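Local coordinates for protein putative silent information regulator 2 (Leishmania infantum, PDB 5OL0) that probably acts as a zinc-containing, NAD-dependent sirtuin deacetylase, removing acetyl groups from lysines of histones and other proteins and so helping to regulate gene expression, at residues Pro19-Leu24 and Val240-Glu245; Ala48-Phe53 and Leu95-Gly100; His108-Leu113 and Glu295-Ser300; Asp202-Asp207 and Phe226-Cys231. One frame throughout, in Å; residues are numbered along the deposited sequence.

How the contacts relate
Starting from the N terminus, the chain lays down Pro19-Leu24, and contact 1 closes a long loop when this first helical turn meets strand 239-242. Two other contacts fall within that loop: contact 2, a short link between the loop after strand 36-40 and the end of helix 85-95, and contact 4, which joins helix 198-207 to the stretch leading into strand 239-242. Contact 3 opens after contact 2 has closed, encloses contact 4 and crosses contact 1, bringing helix 106-116 to the end of helix 286-296. Contacts 1 and 3 touch, with Tyr296 packing against the backbone of Leu21 and Glu22.

Contact 1: Pro19-Leu24 and Val240-Glu245; sequences PTLEGL and VVMNRE
Two leucines of helix 21-30 reach the parallel sheet at Val240 and Met242, and the meeting is wholly apolar. The helix is started by Thr20, whose OG1 accepts from Gly23 N at 2.9 Å, nearly straight at 167°, an N-cap bond that fixes the first turn. Leu21 follows. With CG beside the backbone N (chi1 -68°) it puts CD2 4.0 Å from Met242 CE, the far end of an extended methionine, and the two chains slant across one another. A turn later, Leu24 points toward the strand and meets Val240 tip to tip, its CD2 lying 3.7 Å from Val240 CG2. Leu24 CD1 lies 3.9 Å from Val240 CG2. Both methyls of the valine thus face the leucine fork. Just past the strand, Asn243 makes an Asx turn, its OD1 taking Glu245 N at 2.8 Å on an in-plane lone pair. Asn243 to Glu245 probably bind NAD(+), as in a close relative. Strand 239-242 runs between strands 213-217 and 279-282; Leu24 also packs on Leu213 and on Leu293 of helix 286-296, and Leu21 on Phe282, so the N-terminal helix lies against both sheet and helix.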
loop_
_atom_site.group_PDB
_atom_site.type_symbol
_atom_site.label_atom_id
_atom_site.label_comp_id
_atom_site.label_asym_id
_atom_site.label_seq_id
_atom_site.Cartn_x
_atom_site.Cartn_y
_atom_site.Cartn_z
ATOM N N PRO A 19 -10.867 -22.880 -3.842
ATOM C CA PRO A 19 -10.173 -21.585 -3.973
ATOM C C PRO A 19 -11.159 -20.417 -4.204
ATOM O O PRO A 19 -11.169 -19.777 -5.263
ATOM C CB PRO A 19 -9.237 -21.822 -5.191
ATOM C CG PRO A 19 -9.974 -22.802 -6.020
ATOM C CD PRO A 19 -10.674 -23.722 -5.042
ATOM N N THR A 20 -12.001 -20.159 -3.212
ATOM C CA THR A 20 -13.106 -19.191 -3.334
ATOM C C THR A 20 -13.074 -18.327 -2.079
ATOM O O THR A 20 -12.383 -18.639 -1.108
ATOM C CB THR A 20 -14.469 -19.907 -3.360
ATOM O OG1 THR A 20 -14.607 -20.632 -2.148
ATOM C CG2 THR A 20 -14.542 -20.916 -4.503
ATOM N N LEU A 21 -13.837 -17.257 -2.061
ATOM C CA LEU A 21 -13.838 -16.419 -0.845
ATOM C C LEU A 21 -14.380 -17.195 0.350
ATOM O O LEU A 21 -13.876 -17.055 1.489
ATOM C CB LEU A 21 -14.580 -15.103 -1.113
ATOM C CG LEU A 21 -13.826 -14.197 -2.085
ATOM C CD1 LEU A 21 -14.765 -13.132 -2.597
ATOM C CD2 LEU A 21 -12.597 -13.588 -1.431
ATOM N N GLU A 22 -15.399 -18.018 0.082
ATOM C CA GLU A 22 -15.933 -18.976 1.048
ATOM C C GLU A 22 -14.904 -19.985 1.585
ATOM O O GLU A 22 -14.755 -20.143 2.824
ATOM C CB GLU A 22 -17.112 -19.748 0.423
ATOM C CG GLU A 22 -17.762 -20.773 1.362
ATOM C CD GLU A 22 -19.091 -21.339 0.841
ATOM O OE1 GLU A 22 -19.226 -21.523 -0.390
ATOM O OE2 GLU A 22 -19.981 -21.601 1.681
ATOM N N GLY A 23 -14.168 -20.620 0.678
ATOM C CA GLY A 23 -13.099 -21.518 1.098
ATOM C C GLY A 23 -11.999 -20.855 1.914
ATOM O O GLY A 23 -11.478 -21.429 2.886
ATOM N N LEU A 24 -11.647 -19.623 1.539
ATOM C CA LEU A 24 -10.644 -18.894 2.255
ATOM C C LEU A 24 -11.096 -18.637 3.667
ATOM O O LEU A 24 -10.306 -18.781 4.616
ATOM C CB LEU A 24 -10.358 -17.558 1.513
ATOM C CG LEU A 24 -9.430 -16.582 2.252
ATOM C CD1 LEU A 24 -8.140 -17.253 2.517
ATOM C CD2 LEU A 24 -9.216 -15.303 1.438
ATOM N N VAL A 240 -3.371 -14.880 -1.542
ATOM C CA VAL A 240 -4.635 -14.469 -2.092
ATOM C C VAL A 240 -4.376 -13.133 -2.749
ATOM O O VAL A 240 -3.931 -12.202 -2.081
ATOM C CB VAL A 240 -5.714 -14.331 -0.958
ATOM C CG1 VAL A 240 -6.977 -13.708 -1.497
ATOM C CG2 VAL A 240 -6.056 -15.710 -0.419
ATOM N N VAL A 241 -4.637 -13.011 -4.040
ATOM C CA VAL A 241 -4.376 -11.739 -4.723
ATOM C C VAL A 241 -5.727 -11.201 -5.119
ATOM O O VAL A 241 -6.484 -11.913 -5.787
ATOM C CB VAL A 241 -3.472 -11.887 -5.948
ATOM C CG1 VAL A 241 -3.252 -10.531 -6.598
ATOM C CG2 VAL A 241 -2.144 -12.546 -5.542
ATOM N N MET A 242 -6.061 -10.011 -4.623
ATOM C CA MET A 242 -7.242 -9.243 -5.087
ATOM C C MET A 242 -6.805 -8.087 -5.964
ATOM O O MET A 242 -6.244 -7.093 -5.483
ATOM C CB MET A 242 -8.049 -8.707 -3.913
ATOM C CG MET A 242 -8.523 -9.755 -2.929
ATOM S SD MET A 242 -9.490 -9.042 -1.569
ATOM C CE MET A 242 -10.074 -10.568 -0.851
ATOM N N ASN A 243 -7.058 -8.197 -7.270
ATOM C CA ASN A 243 -6.513 -7.208 -8.213
ATOM C C ASN A 243 -7.402 -7.206 -9.470
ATOM O O ASN A 243 -8.007 -8.216 -9.778
ATOM C CB ASN A 243 -5.044 -7.544 -8.542
ATOM C CG ASN A 243 -4.244 -6.334 -9.040
ATOM O OD1 ASN A 243 -4.404 -5.927 -10.178
ATOM N ND2 ASN A 243 -3.398 -5.754 -8.188
ATOM N N ARG A 244 -7.470 -6.062 -10.124
ATOM C CA ARG A 244 -8.127 -5.880 -11.438
ATOM C C ARG A 244 -7.280 -6.377 -12.598
ATOM O O ARG A 244 -7.729 -6.303 -13.735
ATOM C CB ARG A 244 -8.345 -4.395 -11.698
ATOM C CG ARG A 244 -9.313 -3.700 -10.734
ATOM C CD ARG A 244 -10.718 -4.127 -11.067
ATOM N NE ARG A 244 -11.681 -3.213 -10.512
ATOM C CZ ARG A 244 -13.000 -3.294 -10.670
ATOM N NH1 ARG A 244 -13.565 -4.286 -11.349
ATOM N NH2 ARG A 244 -13.774 -2.375 -10.109
ATOM N N GLU A 245 -6.034 -6.761 -12.331
ATOM C CA GLU A 245 -5.093 -7.228 -13.365
ATOM C C GLU A 245 -4.443 -8.516 -12.926
ATOM O O GLU A 245 -4.260 -8.728 -11.716
ATOM C CB GLU A 245 -3.929 -6.220 -13.559
ATOM C CG GLU A 245 -4.286 -4.836 -13.984
ATOM C CD GLU A 245 -3.054 -4.092 -14.463
ATOM O OE1 GLU A 245 -2.222 -3.714 -13.621
ATOM O OE2 GLU A 245 -2.870 -3.911 -15.682
#

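Contact 2: Ala48-Phe53 and Leu95-Gly100; sequences AGIPDF and LNLWPG
Leu95 and Pro51 form the close part of this contact. CD2 of Leu95 comes within 3.8 Å of Pro51 O and 4.4 Å of Pro51 CB, while on the other side of the pair the ring carbon CD of Pro51 sits 4.0 Å from Leu95 O, so each residue touches the other with both side chain and backbone. Placing CG beside its own backbone N (chi1 -74°) sends the Leu95 fork toward the proline. Ile50 adds a slacker touch, CD1 to Leu97 CD2 at 4.3 Å. Gly49 to Phe53 belong to the sirtuin GIPDFR sequence, in the loop following the first Rossmann strand, and Ile50 packs against Asp129, which probably binds NAD(+), as in other sirtuins. Phe53 marks the loose edge: its ring is poorly ordered, and CE1 is 4.4 Å from Leu95 CD2, approached obliquely. Asp52 turns its side chain off the contact, OD1 accepting from Arg54 N. In the other segment, Asn96 leaves the helical conformation with positive phi (62°), swinging the chain out of helix 85-95. Beyond it, the Trp98 ring meets Tyr167 and Phe149 edge-to-face, while Pro51 and Leu95 share Ile60 of helix 59-67.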
loop_
_atom_site.group_PDB
_atom_site.type_symbol
_atom_site.label_atom_id
_atom_site.label_comp_id
_atom_site.label_asym_id
_atom_site.label_seq_id
_atom_site.Cartn_x
_atom_site.Cartn_y
_atom_site.Cartn_z
ATOM N N ALA A 48 -11.551 5.397 -2.289
ATOM C CA ALA A 48 -11.545 6.589 -1.479
ATOM C C ALA A 48 -11.592 7.873 -2.303
ATOM O O ALA A 48 -11.760 8.948 -1.726
ATOM C CB ALA A 48 -10.369 6.613 -0.552
ATOM N N GLY A 49 -11.407 7.762 -3.615
ATOM C CA GLY A 49 -11.414 8.934 -4.514
ATOM C C GLY A 49 -10.024 9.388 -4.779
ATOM O O GLY A 49 -9.830 10.501 -5.148
ATOM N N ILE A 50 -9.014 8.554 -4.614
ATOM C CA ILE A 50 -7.651 9.051 -4.842
ATOM C C ILE A 50 -7.445 9.232 -6.356
ATOM O O ILE A 50 -7.815 8.347 -7.091
ATOM C CB ILE A 50 -6.656 8.170 -4.120
ATOM C CG1 ILE A 50 -6.938 8.400 -2.614
ATOM C CG2 ILE A 50 -5.208 8.519 -4.496
ATOM C CD1 ILE A 50 -6.001 7.707 -1.682
ATOM N N PRO A 51 -6.988 10.441 -6.805
ATOM C CA PRO A 51 -6.651 10.715 -8.226
ATOM C C PRO A 51 -5.621 9.732 -8.807
ATOM O O PRO A 51 -4.464 9.724 -8.345
ATOM C CB PRO A 51 -6.035 12.148 -8.186
ATOM C CG PRO A 51 -6.548 12.786 -6.937
ATOM C CD PRO A 51 -6.808 11.663 -5.964
ATOM N N ASP A 52 -6.047 8.899 -9.769
ATOM C CA ASP A 52 -5.121 8.070 -10.582
ATOM C C ASP A 52 -4.249 8.901 -11.557
ATOM O O ASP A 52 -4.788 9.553 -12.471
ATOM C CB ASP A 52 -5.887 7.030 -11.394
ATOM C CG ASP A 52 -5.006 5.898 -11.874
ATOM O OD1 ASP A 52 -3.817 6.102 -12.225
ATOM O OD2 ASP A 52 -5.511 4.769 -11.885
ATOM N N PHE A 53 -2.922 8.822 -11.372
ATOM C CA PHE A 53 -1.920 9.440 -12.268
ATOM C C PHE A 53 -2.276 9.247 -13.736
ATOM O O PHE A 53 -2.049 10.128 -14.567
ATOM C CB PHE A 53 -0.505 8.764 -12.186
ATOM C CG PHE A 53 0.110 8.669 -10.820
ATOM C CD1 PHE A 53 0.349 9.811 -10.050
ATOM C CD2 PHE A 53 0.536 7.420 -10.335
ATOM C CE1 PHE A 53 0.937 9.699 -8.794
ATOM C CE2 PHE A 53 1.128 7.306 -9.080
ATOM C CZ PHE A 53 1.321 8.442 -8.306
ATOM N N LEU A 95 -2.698 15.985 -5.394
ATOM C CA LEU A 95 -3.077 14.668 -4.899
ATOM C C LEU A 95 -3.858 14.694 -3.617
ATOM O O LEU A 95 -4.560 13.743 -3.356
ATOM C CB LEU A 95 -1.863 13.806 -4.717
ATOM C CG LEU A 95 -1.257 13.282 -6.022
ATOM C CD1 LEU A 95 0.185 12.920 -5.743
ATOM C CD2 LEU A 95 -1.999 12.076 -6.557
ATOM N N ASN A 96 -3.688 15.747 -2.800
ATOM C CA ASN A 96 -4.464 15.933 -1.563
ATOM C C ASN A 96 -4.245 14.823 -0.540
ATOM O O ASN A 96 -5.167 14.393 0.103
ATOM C CB ASN A 96 -5.976 16.091 -1.907
ATOM C CG ASN A 96 -6.363 17.528 -2.051
ATOM O OD1 ASN A 96 -5.900 18.372 -1.283
ATOM N ND2 ASN A 96 -7.201 17.825 -3.045
ATOM N N LEU A 97 -3.008 14.338 -0.440
ATOM C CA LEU A 97 -2.703 13.185 0.395
ATOM C C LEU A 97 -2.423 13.539 1.847
ATOM O O LEU A 97 -2.070 12.663 2.619
ATOM C CB LEU A 97 -1.498 12.417 -0.186
ATOM C CG LEU A 97 -1.876 11.784 -1.531
ATOM C CD1 LEU A 97 -0.665 11.151 -2.203
ATOM C CD2 LEU A 97 -2.960 10.772 -1.382
ATOM N N TRP A 98 -2.561 14.820 2.197
ATOM C CA TRP A 98 -2.335 15.311 3.567
ATOM C C TRP A 98 -3.337 14.597 4.426
ATOM O O TRP A 98 -4.492 14.486 4.014
ATOM C CB TRP A 98 -2.603 16.845 3.663
ATOM C CG TRP A 98 -1.948 17.579 2.567
ATOM C CD1 TRP A 98 -2.564 18.077 1.454
ATOM C CD2 TRP A 98 -0.531 17.800 2.378
ATOM N NE1 TRP A 98 -1.659 18.664 0.655
ATOM C CE2 TRP A 98 -0.393 18.460 1.143
ATOM C CE3 TRP A 98 0.612 17.529 3.144
ATOM C CZ2 TRP A 98 0.853 18.896 0.643
ATOM C CZ3 TRP A 98 1.861 17.946 2.660
ATOM C CH2 TRP A 98 1.970 18.618 1.407
ATOM N N PRO A 99 -2.917 14.079 5.603
ATOM C CA PRO A 99 -3.904 13.324 6.412
ATOM C C PRO A 99 -5.103 14.165 6.822
ATOM O O PRO A 99 -4.967 15.357 7.146
ATOM C CB PRO A 99 -3.102 12.887 7.670
ATOM C CG PRO A 99 -1.867 13.720 7.667
ATOM C CD PRO A 99 -1.572 14.001 6.216
ATOM N N GLY A 100 -6.264 13.543 6.739
ATOM C CA GLY A 100 -7.490 14.121 7.180
ATOM C C GLY A 100 -8.404 14.469 6.023
ATOM O O GLY A 100 -9.544 14.893 6.287
#

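Contact 3: His108-Leu113 and Glu295-Ser300; sequences HHFIRL and EYLGLS
Leu113 N donates to His109 O at 2.9 Å, an ordinary helical bond that holds Leu113 in line to face Leu299 across the contact. CD1 of Leu113 approaches Leu299 from the backbone side, 4.0 Å from Leu299 O and 4.3 Å from Leu299 CB. One turn earlier on the same helix is Phe110. With its CG anti to the backbone N (chi1 -179°), the ring is carried out to the partner segment, where Leu297 CD1 comes in at the ring edge, near the ring plane, 3.8 Å from Phe110 CZ. The two side chains run at about a right angle, so the methyl butts against the rim and does not lie on a face. Leu299 CD1 approaches the same ring more distantly, 4.5 Å from Phe110 CE1. Between these leucines the chain makes a Schellman motif: Gly298, with positive phi (78°), closes helix 286-296, and its N bonds back to Glu295 O at 3.0 Å. Leu299 then takes the N-cap position of helix 300-308, so Leu297 and Leu299 both stand on the side facing helix 106-116 while the chain passes from one helix to the next. Phe110 also packs on Val290 and Leu293 of helix 286-296, and Leu297 on Ala25 and Ile28 of helix 21-30. Tyr296 O accepts from Arg29 NH1 on that N-terminal helix, and Leu113 is flanked by Arg306 of helix 300-308.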
loop_
_atom_site.group_PDB
_atom_site.type_symbol
_atom_site.label_atom_id
_atom_site.label_comp_id
_atom_site.label_asym_id
_atom_site.label_seq_id
_atom_site.Cartn_x
_atom_site.Cartn_y
_atom_site.Cartn_z
ATOM N N HIS A 108 -9.530 -1.046 4.134
ATOM C CA HIS A 108 -8.800 -0.501 5.268
ATOM C C HIS A 108 -9.413 -0.861 6.662
ATOM O O HIS A 108 -8.704 -1.236 7.674
ATOM C CB HIS A 108 -8.616 1.017 5.103
ATOM C CG HIS A 108 -7.893 1.432 3.849
ATOM N ND1 HIS A 108 -6.519 1.398 3.737
ATOM C CD2 HIS A 108 -8.345 1.906 2.665
ATOM C CE1 HIS A 108 -6.168 1.821 2.536
ATOM N NE2 HIS A 108 -7.250 2.146 1.872
ATOM N N HIS A 109 -10.724 -0.702 6.738
ATOM C CA HIS A 109 -11.474 -1.095 7.920
ATOM C C HIS A 109 -11.360 -2.611 8.140
ATOM O O HIS A 109 -11.261 -3.043 9.260
ATOM C CB HIS A 109 -12.950 -0.691 7.781
ATOM C CG HIS A 109 -13.166 0.785 7.873
ATOM N ND1 HIS A 109 -12.731 1.518 8.949
ATOM C CD2 HIS A 109 -13.751 1.659 7.025
ATOM C CE1 HIS A 109 -13.053 2.779 8.764
ATOM N NE2 HIS A 109 -13.703 2.887 7.624
ATOM N N PHE A 110 -11.412 -3.395 7.073
ATOM C CA PHE A 110 -11.254 -4.839 7.210
ATOM C C PHE A 110 -9.941 -5.214 7.897
ATOM O O PHE A 110 -9.895 -6.096 8.715
ATOM C CB PHE A 110 -11.391 -5.538 5.848
ATOM C CG PHE A 110 -11.262 -7.032 5.914
ATOM C CD1 PHE A 110 -12.253 -7.794 6.508
ATOM C CD2 PHE A 110 -10.175 -7.693 5.348
ATOM C CE1 PHE A 110 -12.161 -9.170 6.594
ATOM C CE2 PHE A 110 -10.090 -9.089 5.384
ATOM C CZ PHE A 110 -11.075 -9.834 6.036
ATOM N N ILE A 111 -8.859 -4.573 7.490
ATOM C CA ILE A 111 -7.606 -4.885 8.071
ATOM C C ILE A 111 -7.613 -4.559 9.585
ATOM O O ILE A 111 -7.004 -5.249 10.401
ATOM C CB ILE A 111 -6.459 -4.106 7.291
ATOM C CG1 ILE A 111 -6.374 -4.562 5.844
ATOM C CG2 ILE A 111 -5.150 -4.322 7.995
ATOM C CD1 ILE A 111 -5.470 -3.707 4.966
ATOM N N ARG A 112 -8.197 -3.423 9.932
ATOM C CA ARG A 112 -8.403 -3.117 11.294
ATOM C C ARG A 112 -9.167 -4.245 11.995
ATOM O O ARG A 112 -8.806 -4.630 13.132
ATOM C CB ARG A 112 -9.141 -1.808 11.421
ATOM C CG ARG A 112 -9.737 -1.484 12.789
ATOM C CD ARG A 112 -8.662 -1.363 13.809
ATOM N NE ARG A 112 -9.171 -1.063 15.152
ATOM C CZ ARG A 112 -9.692 0.119 15.574
ATOM N NH1 ARG A 112 -10.059 0.253 16.846
ATOM N NH2 ARG A 112 -9.877 1.167 14.766
ATOM N N LEU A 113 -10.232 -4.738 11.389
ATOM C CA LEU A 113 -10.925 -5.891 11.996
ATOM C C LEU A 113 -10.024 -7.096 12.166
ATOM O O LEU A 113 -10.109 -7.744 13.203
ATOM C CB LEU A 113 -12.129 -6.302 11.203
ATOM C CG LEU A 113 -13.210 -5.234 11.085
ATOM C CD1 LEU A 113 -14.372 -5.875 10.323
ATOM C CD2 LEU A 113 -13.653 -4.622 12.411
ATOM N N GLU A 295 -18.303 -11.282 5.408
ATOM C CA GLU A 295 -19.514 -12.048 5.647
ATOM C C GLU A 295 -19.181 -13.454 6.067
ATOM O O GLU A 295 -19.602 -13.915 7.115
ATOM C CB GLU A 295 -20.381 -12.183 4.413
ATOM C CG GLU A 295 -20.913 -10.927 3.769
ATOM C CD GLU A 295 -21.730 -11.285 2.533
ATOM O OE1 GLU A 295 -22.616 -12.155 2.687
ATOM O OE2 GLU A 295 -21.487 -10.729 1.427
ATOM N N TYR A 296 -18.346 -14.125 5.272
ATOM C CA TYR A 296 -18.053 -15.517 5.559
ATOM C C TYR A 296 -17.237 -15.704 6.827
ATOM O O TYR A 296 -17.286 -16.761 7.425
ATOM C CB TYR A 296 -17.353 -16.160 4.374
ATOM C CG TYR A 296 -18.230 -16.333 3.166
ATOM C CD1 TYR A 296 -19.425 -17.095 3.239
ATOM C CD2 TYR A 296 -17.876 -15.796 1.934
ATOM C CE1 TYR A 296 -20.234 -17.271 2.123
ATOM C CE2 TYR A 296 -18.672 -15.986 0.811
ATOM C CZ TYR A 296 -19.836 -16.699 0.914
ATOM O OH TYR A 296 -20.574 -16.857 -0.205
ATOM N N LEU A 297 -16.490 -14.679 7.238
ATOM C CA LEU A 297 -15.725 -14.712 8.446
ATOM C C LEU A 297 -16.563 -14.384 9.713
ATOM O O LEU A 297 -16.047 -14.425 10.824
ATOM C CB LEU A 297 -14.530 -13.756 8.302
ATOM C CG LEU A 297 -13.356 -14.297 7.475
ATOM C CD1 LEU A 297 -12.365 -13.148 7.354
ATOM C CD2 LEU A 297 -12.688 -15.470 8.156
ATOM N N GLY A 298 -17.832 -14.031 9.552
ATOM C CA GLY A 298 -18.647 -13.639 10.675
ATOM C C GLY A 298 -18.358 -12.219 11.123
ATOM O O GLY A 298 -18.651 -11.859 12.275
ATOM N N LEU A 299 -17.782 -11.396 10.236
ATOM C CA LEU A 299 -17.384 -10.034 10.599
ATOM C C LEU A 299 -18.188 -8.952 9.880
ATOM O O LEU A 299 -17.825 -7.765 9.885
ATOM C CB LEU A 299 -15.934 -9.889 10.309
ATOM C CG LEU A 299 -15.001 -10.858 10.997
ATOM C CD1 LEU A 299 -13.563 -10.568 10.625
ATOM C CD2 LEU A 299 -15.158 -10.750 12.503
ATOM N N SER A 300 -19.318 -9.328 9.305
ATOM C CA SER A 300 -20.071 -8.412 8.472
ATOM C C SER A 300 -20.739 -7.302 9.282
ATOM O O SER A 300 -20.828 -6.171 8.786
ATOM C CB SER A 300 -21.118 -9.146 7.612
ATOM O OG SER A 300 -22.019 -9.829 8.450
#

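Contact 4: Asp202-Asp207 and Phe226-Cys231; sequences DALHHD and FALLPC
Leu229 sets a methyl directly on the backbone of helix 198-207: its CD2 is 3.8 Å from Leu204 CA and 4.2 Å from Ala203 C. That intimacy goes with a short separation of the two chains, Leu204 CA and Leu229 CA being only 5.8 Å apart. Leu204 answers with CD1, which lies 3.9 Å from Leu229 CD2 and equally far from Leu228 CB, wedging between the two leucines. Having CG anti to the backbone N (chi1 -176°) swings this branch over to Leu228. Leu229 also puts its other methyl, CD1, over one face of the Phe226 ring, toward the rim, 3.9 Å above the plane. Helix 198-207 widens into a pi-type turn at 203-207, where Asp207 N bonds to Ala203 O and, weakly, to Asp202 O. Toward the exposed side, His206 ND1 donates to Asp202 OD1 at 3.1 Å with the oxygen in the imidazole plane, but from above the carboxylate plane, 66° out of it. Asp202 and Asp207 both salt-bridge Arg122 through OD2. Residues 226-231 coil like a helix, though the regular bonding ladder is missing, and lie in the connection from strand 213-217 to strand 239-242 of the Rossmann sheet. Leu229 packs on Leu39 of strand 36-40 and Cys124 of strand 120-125, and Ala203 on that latter strand, so both segments rest on the sheet.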
loop_
_atom_site.group_PDB
_atom_site.type_symbol
_atom_site.label_atom_id
_atom_site.label_comp_id
_atom_site.label_asym_id
_atom_site.label_seq_id
_atom_site.Cartn_x
_atom_site.Cartn_y
_atom_site.Cartn_z
ATOM N N ASP A 202 12.337 -5.320 8.642
ATOM C CA ASP A 202 11.811 -6.156 9.779
ATOM C C ASP A 202 10.695 -7.069 9.269
ATOM O O ASP A 202 10.715 -8.288 9.437
ATOM C CB ASP A 202 11.280 -5.202 10.852
ATOM C CG ASP A 202 10.862 -5.910 12.114
ATOM O OD1 ASP A 202 11.761 -6.299 12.874
ATOM O OD2 ASP A 202 9.642 -6.121 12.330
ATOM N N ALA A 203 9.769 -6.465 8.532
ATOM C CA ALA A 203 8.695 -7.225 7.968
ATOM C C ALA A 203 9.165 -8.257 6.945
ATOM O O ALA A 203 8.756 -9.375 6.998
ATOM C CB ALA A 203 7.645 -6.300 7.404
ATOM N N LEU A 204 10.075 -7.886 6.063
ATOM C CA LEU A 204 10.583 -8.831 5.045
ATOM C C LEU A 204 11.372 -10.026 5.579
ATOM O O LEU A 204 11.247 -11.155 5.077
ATOM C CB LEU A 204 11.502 -8.080 4.073
ATOM C CG LEU A 204 12.065 -8.871 2.863
ATOM C CD1 LEU A 204 10.952 -9.167 1.891
ATOM C CD2 LEU A 204 13.224 -8.107 2.179
ATOM N N HIS A 205 12.239 -9.744 6.547
ATOM C CA HIS A 205 13.135 -10.751 7.097
ATOM C C HIS A 205 12.466 -11.531 8.194
ATOM O O HIS A 205 12.789 -12.675 8.339
ATOM C CB HIS A 205 14.424 -10.103 7.674
ATOM C CG HIS A 205 15.228 -9.394 6.652
ATOM N ND1 HIS A 205 15.907 -8.227 6.921
ATOM C CD2 HIS A 205 15.374 -9.623 5.325
ATOM C CE1 HIS A 205 16.494 -7.807 5.815
ATOM N NE2 HIS A 205 16.168 -8.623 4.831
ATOM N N HIS A 206 11.561 -10.905 8.959
ATOM C CA HIS A 206 10.975 -11.526 10.170
ATOM C C HIS A 206 9.537 -11.870 10.072
ATOM O O HIS A 206 9.163 -12.857 10.621
ATOM C CB HIS A 206 11.173 -10.645 11.415
ATOM C CG HIS A 206 12.611 -10.275 11.635
ATOM N ND1 HIS A 206 12.996 -9.027 12.072
ATOM C CD2 HIS A 206 13.751 -10.941 11.353
ATOM C CE1 HIS A 206 14.314 -8.969 12.134
ATOM N NE2 HIS A 206 14.795 -10.107 11.702
ATOM N N ASP A 207 8.695 -11.044 9.457
ATOM C CA ASP A 207 7.277 -11.419 9.391
ATOM C C ASP A 207 7.019 -12.371 8.245
ATOM O O ASP A 207 6.378 -13.414 8.400
ATOM C CB ASP A 207 6.402 -10.197 9.243
ATOM C CG ASP A 207 6.372 -9.345 10.473
ATOM O OD1 ASP A 207 6.096 -9.900 11.533
ATOM O OD2 ASP A 207 6.564 -8.113 10.386
ATOM N N PHE A 226 9.657 -3.880 -2.135
ATOM C CA PHE A 226 8.313 -4.191 -1.666
ATOM C C PHE A 226 7.761 -5.458 -2.287
ATOM O O PHE A 226 7.241 -6.313 -1.583
ATOM C CB PHE A 226 7.320 -3.037 -1.957
ATOM C CG PHE A 226 5.965 -3.227 -1.289
ATOM C CD1 PHE A 226 5.757 -2.768 0.034
ATOM C CD2 PHE A 226 4.956 -3.961 -1.897
ATOM C CE1 PHE A 226 4.522 -2.960 0.673
ATOM C CE2 PHE A 226 3.721 -4.157 -1.261
ATOM C CZ PHE A 226 3.497 -3.650 0.018
ATOM N N ALA A 227 7.925 -5.614 -3.588
ATOM C CA ALA A 227 7.394 -6.788 -4.286
ATOM C C ALA A 227 8.025 -8.111 -3.843
ATOM O O ALA A 227 7.523 -9.172 -4.162
ATOM C CB ALA A 227 7.523 -6.601 -5.768
ATOM N N LEU A 228 9.079 -8.068 -3.042
ATOM C CA LEU A 228 9.658 -9.331 -2.546
ATOM C C LEU A 228 8.846 -9.967 -1.457
ATOM O O LEU A 228 8.973 -11.167 -1.219
ATOM C CB LEU A 228 11.038 -9.156 -2.007
ATOM C CG LEU A 228 12.149 -8.952 -3.015
ATOM C CD1 LEU A 228 13.394 -8.536 -2.243
ATOM C CD2 LEU A 228 12.381 -10.283 -3.732
ATOM N N LEU A 229 8.015 -9.172 -0.796
ATOM C CA LEU A 229 7.319 -9.677 0.378
ATOM C C LEU A 229 6.628 -11.026 0.173
ATOM O O LEU A 229 6.876 -11.961 0.913
ATOM C CB LEU A 229 6.343 -8.621 0.928
ATOM C CG LEU A 229 7.033 -7.549 1.744
ATOM C CD1 LEU A 229 6.121 -6.347 1.867
ATOM C CD2 LEU A 229 7.415 -8.049 3.153
ATOM N N PRO A 230 5.788 -11.152 -0.841
ATOM C CA PRO A 230 5.095 -12.426 -1.001
ATOM C C PRO A 230 5.937 -13.542 -1.571
ATOM O O PRO A 230 5.480 -14.709 -1.589
ATOM C CB PRO A 230 3.980 -12.075 -2.002
ATOM C CG PRO A 230 4.517 -10.938 -2.795
ATOM C CD PRO A 230 5.370 -10.163 -1.855
ATOM N N CYS A 231 7.118 -13.196 -2.092
ATOM C CA CYS A 231 8.090 -14.178 -2.574
ATOM C C CYS A 231 8.821 -14.935 -1.471
ATOM O O CYS A 231 9.362 -15.991 -1.754
ATOM C CB CYS A 231 9.107 -13.513 -3.535
ATOM S SG CYS A 231 8.203 -12.786 -4.961
#